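Local structure of 4-hydroxythreonine-4-phosphate dehydrogenase (Legionella pneumophila subsp. pneumophila, 6XMY) at residues Leu182-Ile187 and Asn233-Gln238. The protein probably catalyses the NAD(P)-dependent oxidation of 4-(phosphooxy)-L-threonine in pyridoxine 5'-phosphate biosynthesis, using a divalent metal ion such as zinc. Residues are numbered along the deposited sequence; the frame is centred on the assembly and turned at random.
Sequences LIIKVI and NTLKNQ
L235 reaches from helix 223-237 to the flank of helix 180-197 and sets CD1 mainly against I187 and CD2 mainly against I184. L235 CD1 lies 3.7 Å from I187 CB and 3.8 Å from I187 CD1, with the two side chains at about a right angle. L235 CD2 rests near the I184 carbonyl oxygen, 3.8 Å from I184 O, and beside I184 CG2, at 4.2 Å. The CG of L235 stands anti to its own carbonyl carbon (chi1 -72°), and the fork beyond it carries both methyls into the contact. I184 makes a second apolar contact at its other branch: I184 CD1 meets T234 CG2 at 3.8 Å, the side chains again crossing at about a right angle. T234 OG1 stands anti to the carbonyl carbon (chi1 -65°), which leaves CG2 anti to the backbone N and against I184, while OG1 hydrogen-bonds to P230 O one turn back in the same helix. The two helices are neighbours in the alpha/beta PdxA fold, the axes of the short segments 10.1 Å apart at closest approach and inclined by 40° in the same general direction. Strand 241-246, which follows helix 223-237, lines the inner side, where V242 touches both L235 and I187; I187 also packs on I205 and V207 of strand 204-208. I183 contributes little to L235 and packs instead on I227, I228 and A231, extending the apolar seam toward the N-terminal end of helix 223-237. At the outer edge the Q238 amide passes I184, with Q238 NE2 4.3 Å from I184 CG2, and Q238 OE1 accepts a hydrogen bond from Q188 NE2, a polar link to helix 180-197 just beyond I187.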
ATOM      1  N   LEU A 182       8.151  -5.523 -18.888  1.00 11.64           N
ATOM      2  CA  LEU A 182       7.715  -5.163 -17.543  1.00 10.91           C
ATOM      3  C   LEU A 182       7.145  -3.752 -17.513  1.00 10.93           C
ATOM      4  O   LEU A 182       6.092  -3.511 -16.915  1.00 12.37           O
ATOM      5  CB  LEU A 182       8.862  -5.299 -16.539  1.00 11.92           C
ATOM      6  CG  LEU A 182       8.511  -4.836 -15.114  1.00 10.79           C
ATOM      7  CD1 LEU A 182       7.453  -5.731 -14.480  1.00 12.88           C
ATOM      8  CD2 LEU A 182       9.757  -4.792 -14.252  1.00 13.09           C
ATOM      9  N   ILE A 183       7.830  -2.805 -18.164  1.00 10.11           N
ATOM     10  CA  ILE A 183       7.343  -1.427 -18.210  1.00  9.50           C
ATOM     11  C   ILE A 183       5.967  -1.375 -18.856  1.00 10.26           C
ATOM     12  O   ILE A 183       5.050  -0.704 -18.361  1.00 11.49           O
ATOM     13  CB  ILE A 183       8.348  -0.534 -18.958  1.00 10.27           C
ATOM     14  CG1 ILE A 183       9.660  -0.433 -18.174  1.00 11.25           C
ATOM     15  CG2 ILE A 183       7.759   0.847 -19.193  1.00 10.74           C
ATOM     16  CD1 ILE A 183      10.751   0.247 -18.958  1.00 13.62           C
ATOM     17  N   ILE A 184       5.803  -2.092 -19.970  1.00 11.13           N
ATOM     18  CA  ILE A 184       4.512  -2.137 -20.656  1.00 11.21           C
ATOM     19  C   ILE A 184       3.422  -2.669 -19.730  1.00  9.79           C
ATOM     20  O   ILE A 184       2.340  -2.082 -19.615  1.00 12.82           O
ATOM     21  CB  ILE A 184       4.628  -2.967 -21.944  1.00 10.88           C
ATOM     22  CG1 ILE A 184       5.502  -2.233 -22.966  1.00 12.82           C
ATOM     23  CG2 ILE A 184       3.242  -3.251 -22.517  1.00 12.30           C
ATOM     24  CD1 ILE A 184       6.069  -3.135 -24.034  1.00 15.02           C
ATOM     25  N   LYS A 185       3.691  -3.789 -19.059  1.00 11.38           N
ATOM     26  CA  LYS A 185       2.664  -4.412 -18.235  1.00 11.26           C
ATOM     27  C   LYS A 185       2.318  -3.542 -17.038  1.00 10.53           C
ATOM     28  O   LYS A 185       1.144  -3.424 -16.663  1.00 13.08           O
ATOM     29  CB  LYS A 185       3.136  -5.792 -17.791  1.00 13.91           C
ATOM     30  CG  LYS A 185       3.129  -6.794 -18.931  1.00 16.57           C
ATOM     31  CD  LYS A 185       3.788  -8.097 -18.535  1.00 22.44           C
ATOM     32  CE  LYS A 185       3.734  -9.100 -19.676  1.00 26.04           C
ATOM     33  NZ  LYS A 185       4.410 -10.375 -19.320  1.00 29.61           N
ATOM     34  N   VAL A 186       3.332  -2.925 -16.425  1.00 10.12           N
ATOM     35  CA  VAL A 186       3.093  -2.019 -15.306  1.00 10.16           C
ATOM     36  C   VAL A 186       2.238  -0.841 -15.748  1.00 11.21           C
ATOM     37  O   VAL A 186       1.256  -0.475 -15.086  1.00 11.26           O
ATOM     38  CB  VAL A 186       4.430  -1.554 -14.704  1.00  8.95           C
ATOM     39  CG1 VAL A 186       4.227  -0.314 -13.841  1.00 10.84           C
ATOM     40  CG2 VAL A 186       5.052  -2.684 -13.904  1.00 11.06           C
ATOM     41  N   ILE A 187       2.621  -0.206 -16.860  1.00 10.58           N
ATOM     42  CA  ILE A 187       1.897   0.983 -17.290  1.00 10.87           C
ATOM     43  C   ILE A 187       0.510   0.635 -17.845  1.00 11.63           C
ATOM     44  O   ILE A 187      -0.442   1.407 -17.666  1.00 12.03           O
ATOM     45  CB  ILE A 187       2.762   1.864 -18.215  1.00  9.03           C
ATOM     46  CG1 ILE A 187       3.989   2.347 -17.428  1.00  9.52           C
ATOM     47  CG2 ILE A 187       1.959   3.057 -18.729  1.00 13.34           C
ATOM     48  CD1 ILE A 187       4.942   3.240 -18.219  1.00 10.16           C
ATOM     49  N   ASN A 233       7.235   3.762 -26.667  1.00 11.33           N
ATOM     50  CA  ASN A 233       6.706   3.775 -28.028  1.00 13.29           C
ATOM     51  C   ASN A 233       5.604   2.737 -28.204  1.00 12.98           C
ATOM     52  O   ASN A 233       4.572   3.012 -28.833  1.00 14.89           O
ATOM     53  CB  ASN A 233       7.827   3.513 -29.032  1.00 16.19           C
ATOM     54  CG  ASN A 233       8.769   4.686 -29.171  1.00 17.64           C
ATOM     55  OD1 ASN A 233       8.440   5.809 -28.789  1.00 18.71           O
ATOM     56  ND2 ASN A 233       9.945   4.436 -29.735  1.00 19.82           N
ATOM     57  N   THR A 234       5.807   1.533 -27.657  1.00 14.06           N
ATOM     58  CA  THR A 234       4.778   0.500 -27.731  1.00 13.25           C
ATOM     59  C   THR A 234       3.510   0.961 -27.033  1.00 13.48           C
ATOM     60  O   THR A 234       2.403   0.819 -27.569  1.00 14.18           O
ATOM     61  CB  THR A 234       5.305  -0.791 -27.104  1.00 15.55           C
ATOM     62  OG1 THR A 234       6.405  -1.282 -27.883  1.00 16.73           O
ATOM     63  CG2 THR A 234       4.216  -1.856 -27.043  1.00 15.40           C
ATOM     64  N   LEU A 235       3.653   1.539 -25.839  1.00 13.10           N
ATOM     65  CA  LEU A 235       2.491   2.026 -25.099  1.00 13.01           C
ATOM     66  C   LEU A 235       1.762   3.131 -25.855  1.00 11.61           C
ATOM     67  O   LEU A 235       0.526   3.139 -25.912  1.00 13.45           O
ATOM     68  CB  LEU A 235       2.930   2.505 -23.718  1.00 12.57           C
ATOM     69  CG  LEU A 235       3.301   1.358 -22.784  1.00 12.81           C
ATOM     70  CD1 LEU A 235       4.194   1.872 -21.670  1.00 13.06           C
ATOM     71  CD2 LEU A 235       2.065   0.719 -22.193  1.00 14.15           C
ATOM     72  N   LYS A 236       2.508   4.073 -26.441  1.00 12.12           N
ATOM     73  CA  LYS A 236       1.883   5.116 -27.252  1.00 13.98           C
ATOM     74  C   LYS A 236       1.074   4.518 -28.394  1.00 14.23           C
ATOM     75  O   LYS A 236      -0.030   4.987 -28.692  1.00 14.98           O
ATOM     76  CB  LYS A 236       2.951   6.065 -27.805  1.00 17.08           C
ATOM     77  CG  LYS A 236       3.514   7.034 -26.785  1.00 16.91           C
ATOM     78  CD  LYS A 236       4.716   7.779 -27.374  1.00 19.31           C
ATOM     79  CE  LYS A 236       5.348   8.740 -26.379  1.00 21.83           C
ATOM     80  NZ  LYS A 236       6.662   9.265 -26.867  1.00 22.87           N
ATOM     81  N   ASN A 237       1.605   3.484 -29.044  1.00 14.11           N
ATOM     82  CA  ASN A 237       0.878   2.862 -30.145  1.00 14.35           C
ATOM     83  C   ASN A 237      -0.257   1.962 -29.677  1.00 12.60           C
ATOM     84  O   ASN A 237      -1.048   1.505 -30.510  1.00 12.36           O
ATOM     85  CB  ASN A 237       1.834   2.118 -31.078  1.00 16.26           C
ATOM     86  CG  ASN A 237       2.651   3.061 -31.928  1.00 22.28           C
ATOM     87  OD1 ASN A 237       2.389   4.264 -31.957  1.00 23.89           O
ATOM     88  ND2 ASN A 237       3.642   2.527 -32.628  1.00 27.32           N
ATOM     89  N   GLN A 238      -0.355   1.694 -28.376  1.00 13.28           N
ATOM     90  CA  GLN A 238      -1.564   1.134 -27.789  1.00 13.46           C
ATOM     91  C   GLN A 238      -2.534   2.215 -27.333  1.00 15.07           C
ATOM     92  O   GLN A 238      -3.601   1.891 -26.801  1.00 16.86           O
ATOM     93  CB  GLN A 238      -1.210   0.217 -26.612  1.00 13.16           C
ATOM     94  CG  GLN A 238      -0.360  -0.968 -27.015  1.00 15.83           C
ATOM     95  CD  GLN A 238       0.078  -1.791 -25.837  1.00 17.40           C
ATOM     96  OE1 GLN A 238      -0.285  -1.499 -24.699  1.00 20.13           O
ATOM     97  NE2 GLN A 238       0.860  -2.833 -26.096  1.00 16.89           N
TER